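Local coordinates for protein globin (Geobacter sulfurreducens, PDB 2W31) that binds heme b with two axial histidines in the globin domain of a globin-coupled sensor and, like its family, probably binds oxygen, at residues A28-Y40 with L62-F74. Residues are numbered along the deposited sequence; the frame is centred on the assembly and turned at random. Where two conformers were deposited one is given.
With HEM (protoporphyrin IX containing Fe), chain C.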
loop_
_atom_site.group_PDB
_atom_site.type_symbol
_atom_site.label_atom_id
_atom_site.label_comp_id
_atom_site.label_asym_id
_atom_site.label_seq_id
_atom_site.Cartn_x
_atom_site.Cartn_y
_atom_site.Cartn_z
ATOM N N ALA A 28 -6.445 -18.530 -0.979
ATOM C CA ALA A 28 -7.349 -17.386 -1.063
ATOM C C ALA A 28 -8.784 -17.841 -1.129
ATOM O O ALA A 28 -9.654 -17.297 -0.441
ATOM C CB ALA A 28 -6.995 -16.499 -2.250
ATOM N N GLU A 29 -9.029 -18.880 -1.934
ATOM C CA GLU A 29 -10.367 -19.416 -2.061
ATOM C C GLU A 29 -10.878 -20.018 -0.751
ATOM O O GLU A 29 -11.995 -19.741 -0.346
ATOM C CB GLU A 29 -10.399 -20.433 -3.200
ATOM C CG GLU A 29 -11.772 -20.612 -3.772
ATOM C CD GLU A 29 -12.597 -21.604 -2.985
ATOM O OE1 GLU A 29 -12.016 -22.449 -2.255
ATOM O OE2 GLU A 29 -13.832 -21.539 -3.096
ATOM N N THR A 30 -10.029 -20.778 -0.073
ATOM C CA THR A 30 -10.347 -21.355 1.249
ATOM C C THR A 30 -10.751 -20.279 2.267
ATOM O O THR A 30 -11.682 -20.491 3.095
ATOM C CB THR A 30 -9.137 -22.151 1.775
ATOM O OG1 THR A 30 -8.976 -23.342 0.988
ATOM C CG2 THR A 30 -9.288 -22.538 3.269
ATOM N N ASN A 31 -10.060 -19.136 2.181
ATOM C CA ASN A 31 -10.205 -18.024 3.127
ATOM C C ASN A 31 -11.135 -16.885 2.697
ATOM O O ASN A 31 -11.239 -15.866 3.390
ATOM C CB ASN A 31 -8.824 -17.453 3.443
ATOM C CG ASN A 31 -8.035 -18.349 4.359
ATOM O OD1 ASN A 31 -7.218 -19.149 3.914
ATOM N ND2 ASN A 31 -8.295 -18.234 5.655
ATOM N N LYS A 32 -11.821 -17.051 1.562
ATOM C CA LYS A 32 -12.563 -15.969 0.963
ATOM C C LYS A 32 -13.684 -15.438 1.863
ATOM O O LYS A 32 -13.893 -14.227 1.946
ATOM C CB LYS A 32 -13.083 -16.374 -0.439
ATOM C CG LYS A 32 -14.235 -17.375 -0.497
ATOM C CD LYS A 32 -14.486 -17.727 -1.980
ATOM C CE LYS A 32 -15.818 -18.441 -2.200
ATOM N NZ LYS A 32 -15.767 -19.791 -1.605
ATOM N N GLU A 33 -14.391 -16.343 2.539
ATOM C CA GLU A 33 -15.484 -15.913 3.433
ATOM C C GLU A 33 -14.973 -15.198 4.700
ATOM O O GLU A 33 -15.605 -14.230 5.170
ATOM C CB GLU A 33 -16.412 -17.095 3.806
ATOM C CG GLU A 33 -17.156 -17.680 2.613
ATOM C CD GLU A 33 -16.404 -18.825 1.940
ATOM O OE1 GLU A 33 -15.267 -19.163 2.354
ATOM O OE2 GLU A 33 -16.970 -19.414 0.993
ATOM N N ARG A 34 -13.865 -15.696 5.259
ATOM C CA ARG A 34 -13.201 -15.073 6.406
ATOM C C ARG A 34 -12.797 -13.635 6.039
ATOM O O ARG A 34 -13.084 -12.680 6.799
ATOM C CB ARG A 34 -11.952 -15.862 6.795
ATOM C CG ARG A 34 -12.069 -16.713 8.045
ATOM C CD ARG A 34 -10.711 -17.233 8.520
ATOM N NE ARG A 34 -9.947 -16.167 9.156
ATOM C CZ ARG A 34 -8.734 -15.745 8.787
ATOM N NH1 ARG A 34 -8.064 -16.309 7.786
ATOM N NH2 ARG A 34 -8.171 -14.750 9.452
ATOM N N LEU A 35 -12.173 -13.493 4.857
ATOM C CA LEU A 35 -11.810 -12.178 4.307
ATOM C C LEU A 35 -13.059 -11.302 4.168
ATOM O O LEU A 35 -13.089 -10.175 4.651
ATOM C CB LEU A 35 -11.051 -12.311 2.960
ATOM C CG LEU A 35 -10.553 -11.021 2.262
ATOM C CD1 LEU A 35 -11.668 -10.384 1.421
ATOM C CD2 LEU A 35 -9.979 -9.988 3.257
ATOM N N ALA A 36 -14.113 -11.842 3.543
ATOM C CA ALA A 36 -15.339 -11.073 3.312
ATOM C C ALA A 36 -15.982 -10.609 4.615
ATOM O O ALA A 36 -16.449 -9.472 4.699
ATOM C CB ALA A 36 -16.351 -11.884 2.482
ATOM N N ASP A 37 -15.995 -11.481 5.632
ATOM C CA ASP A 37 -16.593 -11.146 6.936
ATOM C C ASP A 37 -15.765 -10.064 7.619
ATOM O O ASP A 37 -16.330 -9.109 8.123
ATOM C CB ASP A 37 -16.681 -12.370 7.870
ATOM C CG ASP A 37 -17.760 -13.360 7.453
ATOM O OD1 ASP A 37 -18.651 -13.012 6.643
ATOM O OD2 ASP A 37 -17.691 -14.518 7.935
ATOM N N GLN A 38 -14.439 -10.225 7.628
ATOM C CA GLN A 38 -13.562 -9.278 8.307
ATOM C C GLN A 38 -13.609 -7.927 7.603
ATOM O O GLN A 38 -13.704 -6.901 8.265
ATOM C CB GLN A 38 -12.132 -9.823 8.433
ATOM C CG GLN A 38 -12.055 -10.987 9.425
ATOM C CD GLN A 38 -10.648 -11.549 9.653
ATOM O OE1 GLN A 38 -9.649 -10.842 9.506
ATOM N NE2 GLN A 38 -10.577 -12.829 10.046
ATOM N N PHE A 39 -13.564 -7.936 6.262
ATOM C CA PHE A 39 -13.631 -6.727 5.455
ATOM C C PHE A 39 -14.931 -5.974 5.712
ATOM O O PHE A 39 -14.918 -4.767 6.050
ATOM C CB PHE A 39 -13.469 -7.129 3.963
ATOM C CG PHE A 39 -13.446 -5.986 3.000
ATOM C CD1 PHE A 39 -12.233 -5.423 2.610
ATOM C CD2 PHE A 39 -14.621 -5.519 2.406
ATOM C CE1 PHE A 39 -12.206 -4.399 1.663
ATOM C CE2 PHE A 39 -14.597 -4.495 1.451
ATOM C CZ PHE A 39 -13.366 -3.935 1.082
ATOM N N TYR A 40 -16.054 -6.700 5.617
ATOM C CA TYR A 40 -17.384 -6.123 5.812
ATOM C C TYR A 40 -17.559 -5.587 7.230
ATOM O O TYR A 40 -17.984 -4.439 7.416
ATOM C CB TYR A 40 -18.433 -7.186 5.529
ATOM C CG TYR A 40 -19.796 -6.658 5.137
ATOM C CD1 TYR A 40 -20.116 -6.417 3.797
ATOM C CD2 TYR A 40 -20.762 -6.416 6.100
ATOM C CE1 TYR A 40 -21.385 -5.956 3.423
ATOM C CE2 TYR A 40 -22.042 -5.937 5.738
ATOM C CZ TYR A 40 -22.333 -5.731 4.395
ATOM O OH TYR A 40 -23.567 -5.275 4.002
ATOM N N LEU A 62 -23.242 -6.725 -1.433
ATOM C CA LEU A 62 -21.900 -6.109 -1.416
ATOM C C LEU A 62 -20.798 -6.957 -0.775
ATOM O O LEU A 62 -19.646 -6.856 -1.204
ATOM C CB LEU A 62 -21.927 -4.699 -0.813
ATOM C CG LEU A 62 -22.645 -3.635 -1.657
ATOM C CD1 LEU A 62 -22.762 -2.330 -0.902
ATOM C CD2 LEU A 62 -21.951 -3.400 -3.036
ATOM N N LYS A 63 -21.116 -7.759 0.240
ATOM C CA LYS A 63 -20.144 -8.713 0.794
ATOM C C LYS A 63 -19.626 -9.661 -0.303
ATOM O O LYS A 63 -18.412 -9.892 -0.419
ATOM C CB LYS A 63 -20.750 -9.501 1.976
ATOM C CG LYS A 63 -19.730 -10.339 2.748
ATOM C CD LYS A 63 -20.373 -11.169 3.870
ATOM C CE LYS A 63 -20.397 -10.450 5.189
ATOM N NZ LYS A 63 -20.989 -11.357 6.219
ATOM N N GLN A 64 -20.538 -10.225 -1.095
ATOM C CA GLN A 64 -20.167 -11.098 -2.210
ATOM C C GLN A 64 -19.387 -10.357 -3.305
ATOM O O GLN A 64 -18.417 -10.897 -3.853
ATOM C CB GLN A 64 -21.434 -11.723 -2.827
ATOM C CG GLN A 64 -21.145 -12.718 -3.959
ATOM C CD GLN A 64 -20.547 -13.996 -3.437
ATOM O OE1 GLN A 64 -20.977 -14.509 -2.394
ATOM N NE2 GLN A 64 -19.538 -14.518 -4.137
ATOM N N THR A 65 -19.794 -9.131 -3.628
ATOM C CA THR A 65 -19.091 -8.351 -4.645
ATOM C C THR A 65 -17.604 -8.123 -4.295
ATOM O O THR A 65 -16.711 -8.288 -5.148
ATOM C CB THR A 65 -19.794 -7.001 -4.839
ATOM O OG1 THR A 65 -21.070 -7.238 -5.436
ATOM C CG2 THR A 65 -19.005 -6.091 -5.751
ATOM N N HIS A 66 -17.343 -7.773 -3.043
ATOM C CA HIS A 66 -15.953 -7.534 -2.626
ATOM C C HIS A 66 -15.202 -8.864 -2.421
ATOM O O HIS A 66 -13.981 -8.946 -2.713
ATOM C CB HIS A 66 -15.936 -6.626 -1.410
ATOM C CG HIS A 66 -16.424 -5.252 -1.723
ATOM N ND1 HIS A 66 -17.758 -4.914 -1.723
ATOM C CD2 HIS A 66 -15.754 -4.142 -2.115
ATOM C CE1 HIS A 66 -17.883 -3.652 -2.094
ATOM N NE2 HIS A 66 -16.675 -3.149 -2.289
ATOM N N GLN A 67 -15.930 -9.925 -2.020
ATOM C CA GLN A 67 -15.324 -11.263 -1.909
ATOM C C GLN A 67 -14.804 -11.713 -3.296
ATOM O O GLN A 67 -13.666 -12.232 -3.434
ATOM C CB GLN A 67 -16.355 -12.277 -1.372
ATOM C CG GLN A 67 -15.749 -13.634 -1.076
ATOM C CD GLN A 67 -16.796 -14.576 -0.567
ATOM O OE1 GLN A 67 -17.103 -14.582 0.629
ATOM N NE2 GLN A 67 -17.367 -15.362 -1.469
ATOM N N ASP A 68 -15.607 -11.474 -4.322
ATOM C CA ASP A 68 -15.267 -11.891 -5.693
ATOM C C ASP A 68 -14.031 -11.146 -6.192
ATOM O O ASP A 68 -13.154 -11.751 -6.813
ATOM C CB ASP A 68 -16.430 -11.674 -6.688
ATOM C CG ASP A 68 -17.623 -12.615 -6.480
ATOM O OD1 ASP A 68 -17.509 -13.689 -5.830
ATOM O OD2 ASP A 68 -18.700 -12.238 -7.014
ATOM N N TRP A 69 -13.954 -9.838 -5.899
ATOM C CA TRP A 69 -12.775 -9.045 -6.271
ATOM C C TRP A 69 -11.486 -9.632 -5.625
ATOM O O TRP A 69 -10.426 -9.760 -6.290
ATOM C CB TRP A 69 -12.950 -7.557 -5.874
ATOM C CG TRP A 69 -11.592 -6.829 -5.911
ATOM C CD1 TRP A 69 -10.964 -6.293 -6.997
ATOM C CD2 TRP A 69 -10.692 -6.657 -4.791
ATOM N NE1 TRP A 69 -9.695 -5.798 -6.622
ATOM C CE2 TRP A 69 -9.535 -5.998 -5.271
ATOM C CE3 TRP A 69 -10.774 -6.987 -3.416
ATOM C CZ2 TRP A 69 -8.463 -5.659 -4.418
ATOM C CZ3 TRP A 69 -9.721 -6.649 -2.576
ATOM C CH2 TRP A 69 -8.575 -5.991 -3.097
ATOM N N PHE A 70 -11.594 -9.993 -4.351
ATOM C CA PHE A 70 -10.456 -10.587 -3.639
ATOM C C PHE A 70 -9.930 -11.856 -4.349
ATOM O O PHE A 70 -8.732 -12.026 -4.604
ATOM C CB PHE A 70 -10.836 -10.852 -2.184
ATOM C CG PHE A 70 -9.804 -11.623 -1.403
ATOM C CD1 PHE A 70 -8.612 -11.002 -0.958
ATOM C CD2 PHE A 70 -10.011 -12.973 -1.090
ATOM C CE1 PHE A 70 -7.664 -11.719 -0.239
ATOM C CE2 PHE A 70 -9.076 -13.674 -0.330
ATOM C CZ PHE A 70 -7.886 -13.056 0.082
ATOM N N VAL A 71 -10.852 -12.744 -4.688
ATOM C CA VAL A 71 -10.466 -13.941 -5.422
ATOM C C VAL A 71 -9.804 -13.626 -6.769
ATOM O O VAL A 71 -8.819 -14.274 -7.153
ATOM C CB VAL A 71 -11.695 -14.840 -5.608
ATOM C CG1 VAL A 71 -11.377 -16.020 -6.522
ATOM C CG2 VAL A 71 -12.136 -15.340 -4.232
ATOM N N SER A 72 -10.294 -12.593 -7.457
ATOM C CA SER A 72 -9.747 -12.200 -8.750
ATOM C C SER A 72 -8.279 -11.765 -8.696
ATOM O O SER A 72 -7.596 -11.799 -9.726
ATOM C CB SER A 72 -10.587 -11.079 -9.367
ATOM O OG SER A 72 -10.341 -9.837 -8.743
ATOM N N LEU A 73 -7.798 -11.333 -7.509
ATOM C CA LEU A 73 -6.380 -10.969 -7.377
ATOM C C LEU A 73 -5.478 -12.146 -7.749
ATOM O O LEU A 73 -4.336 -11.938 -8.194
ATOM C CB LEU A 73 -6.021 -10.568 -5.941
ATOM C CG LEU A 73 -6.681 -9.312 -5.409
ATOM C CD1 LEU A 73 -6.496 -9.227 -3.874
ATOM C CD2 LEU A 73 -6.060 -8.079 -6.077
ATOM N N PHE A 74 -6.002 -13.368 -7.547
ATOM C CA PHE A 74 -5.209 -14.609 -7.698
ATOM C C PHE A 74 -5.583 -15.397 -8.975
ATOM O O PHE A 74 -5.083 -16.489 -9.196
ATOM C CB PHE A 74 -5.387 -15.501 -6.449
ATOM C CG PHE A 74 -5.126 -14.773 -5.191
ATOM C CD1 PHE A 74 -3.835 -14.718 -4.685
ATOM C CD2 PHE A 74 -6.146 -14.099 -4.522
ATOM C CE1 PHE A 74 -3.555 -13.992 -3.504
ATOM C CE2 PHE A 74 -5.886 -13.342 -3.373
ATOM C CZ PHE A 74 -4.592 -13.312 -2.854
HETATM C CHA HEM C . -18.565 -1.650 -5.676
HETATM C CHB HEM C . -14.113 -3.381 -5.045
HETATM C CHC HEM C . -13.646 -0.475 -1.195
HETATM C CHD HEM C . -18.435 0.163 -1.163
HETATM C C1A HEM C . -17.401 -2.366 -5.858
HETATM C C2A HEM C . -17.123 -3.281 -6.952
HETATM C C3A HEM C . -15.896 -3.784 -6.770
HETATM C C4A HEM C . -15.370 -3.170 -5.555
HETATM C CMA HEM C . -15.128 -4.797 -7.642
HETATM C CAA HEM C . -18.097 -3.594 -8.132
HETATM C CBA HEM C . -17.964 -2.369 -9.045
HETATM C CGA HEM C . -18.489 -2.565 -10.453
HETATM O O1A HEM C . -17.874 -3.325 -11.254
HETATM O O2A HEM C . -19.533 -1.930 -10.777
HETATM C C1B HEM C . -13.548 -2.631 -4.026
HETATM C C2B HEM C . -12.145 -2.605 -3.641
HETATM C C3B HEM C . -12.008 -1.802 -2.581
HETATM C C4B HEM C . -13.338 -1.327 -2.222
HETATM C CMB HEM C . -11.066 -3.388 -4.420
HETATM C CAB HEM C . -10.746 -1.454 -1.795
HETATM C CBB HEM C . -9.815 -2.382 -1.502
HETATM C C1C HEM C . -14.910 -0.113 -0.799
HETATM C C2C HEM C . -15.265 0.557 0.429
HETATM C C3C HEM C . -16.593 0.699 0.455
HETATM C C4C HEM C . -17.120 0.146 -0.775
HETATM C CMC HEM C . -14.296 1.007 1.520
HETATM C CAC HEM C . -17.408 1.370 1.580
HETATM C CBC HEM C . -18.439 0.796 2.194
HETATM C C1D HEM C . -18.883 -0.142 -2.422
HETATM C C2D HEM C . -20.216 0.189 -2.946
HETATM C C3D HEM C . -20.266 -0.366 -4.355
HETATM C C4D HEM C . -18.967 -1.004 -4.545
HETATM C CMD HEM C . -21.307 0.966 -2.220
HETATM C CAD HEM C . -21.442 -0.326 -5.368
HETATM C CBD HEM C . -21.573 1.023 -6.049
HETATM C CGD HEM C . -22.928 1.069 -6.727
HETATM O O1D HEM C . -23.981 0.955 -6.041
HETATM O O2D HEM C . -22.955 1.230 -7.966
HETATM N NA HEM C . -16.319 -2.320 -5.007
HETATM N NB HEM C . -14.238 -1.842 -3.146
HETATM N NC HEM C . -16.067 -0.366 -1.529
HETATM N ND HEM C . -18.204 -0.834 -3.397
HETATM FE FE HEM C . -16.198 -1.352 -3.254
HETATM O O HOH W 1 -19.089 -17.984 -0.702
HETATM O O HOH W 2 -16.772 -8.316 1.910
#
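L35 and F70 both set CG trans to the backbone N (chi1 -178° and 173°), which lays L35 CG over the centre of the F70 ring, 3.6 Å from its centroid, in a CH-pi contact. F74 CE2 lies over the opposite face of that ring, toward its rim, and F74 in turn receives the A28 methyl over its own face, CB lying 3.4 Å from F74 CD2. L35 also touches F113 of helix 100-121. Where helices 32-44 and 62-72 come nearest, A36 presents only a methyl, and extended Q67 sets OE1 against it and crosses the K32 chain at a slant. The aliphatic part of K32 covers the Q67 amide, CE passing 3.5 Å from NE2, while its ammonium salt-bridges E29 OE2 and E33 OE2, each met from above the carboxylate plane. With an alanine at K32, these two carboxylates would probably lose their shared positive charge and the Q67 amide its aliphatic cover. A water further ties Q67 NE2 to E33 OE2. One turn earlier in helix 62-72, K63 bends at chi3 and brings NZ 2.9 Å from D37 OD1, on its anti side but tilted out of the carboxylate plane, in a salt bridge, and K63 CB packs 3.6 Å from Y40 CD1; the Y40 hydroxyl hydrogen-bonds with D56. On the heme side, F39 CE2 lies 3.7 Å from H66 CG, the rings roughly parallel but so displaced that hardly any face meets face. H66 NE2 binds the iron at 2.1 Å and H93 supplies the other axial ligand, giving bis-histidyl coordination of the globin heme. The H66 ND1 proton goes to L62 O at 2.8 Å, nearly straight (168°) and in the imidazole plane; this bond, with the iron, helps hold the ring's rotation and would probably make NE2 a more electron-rich ligand.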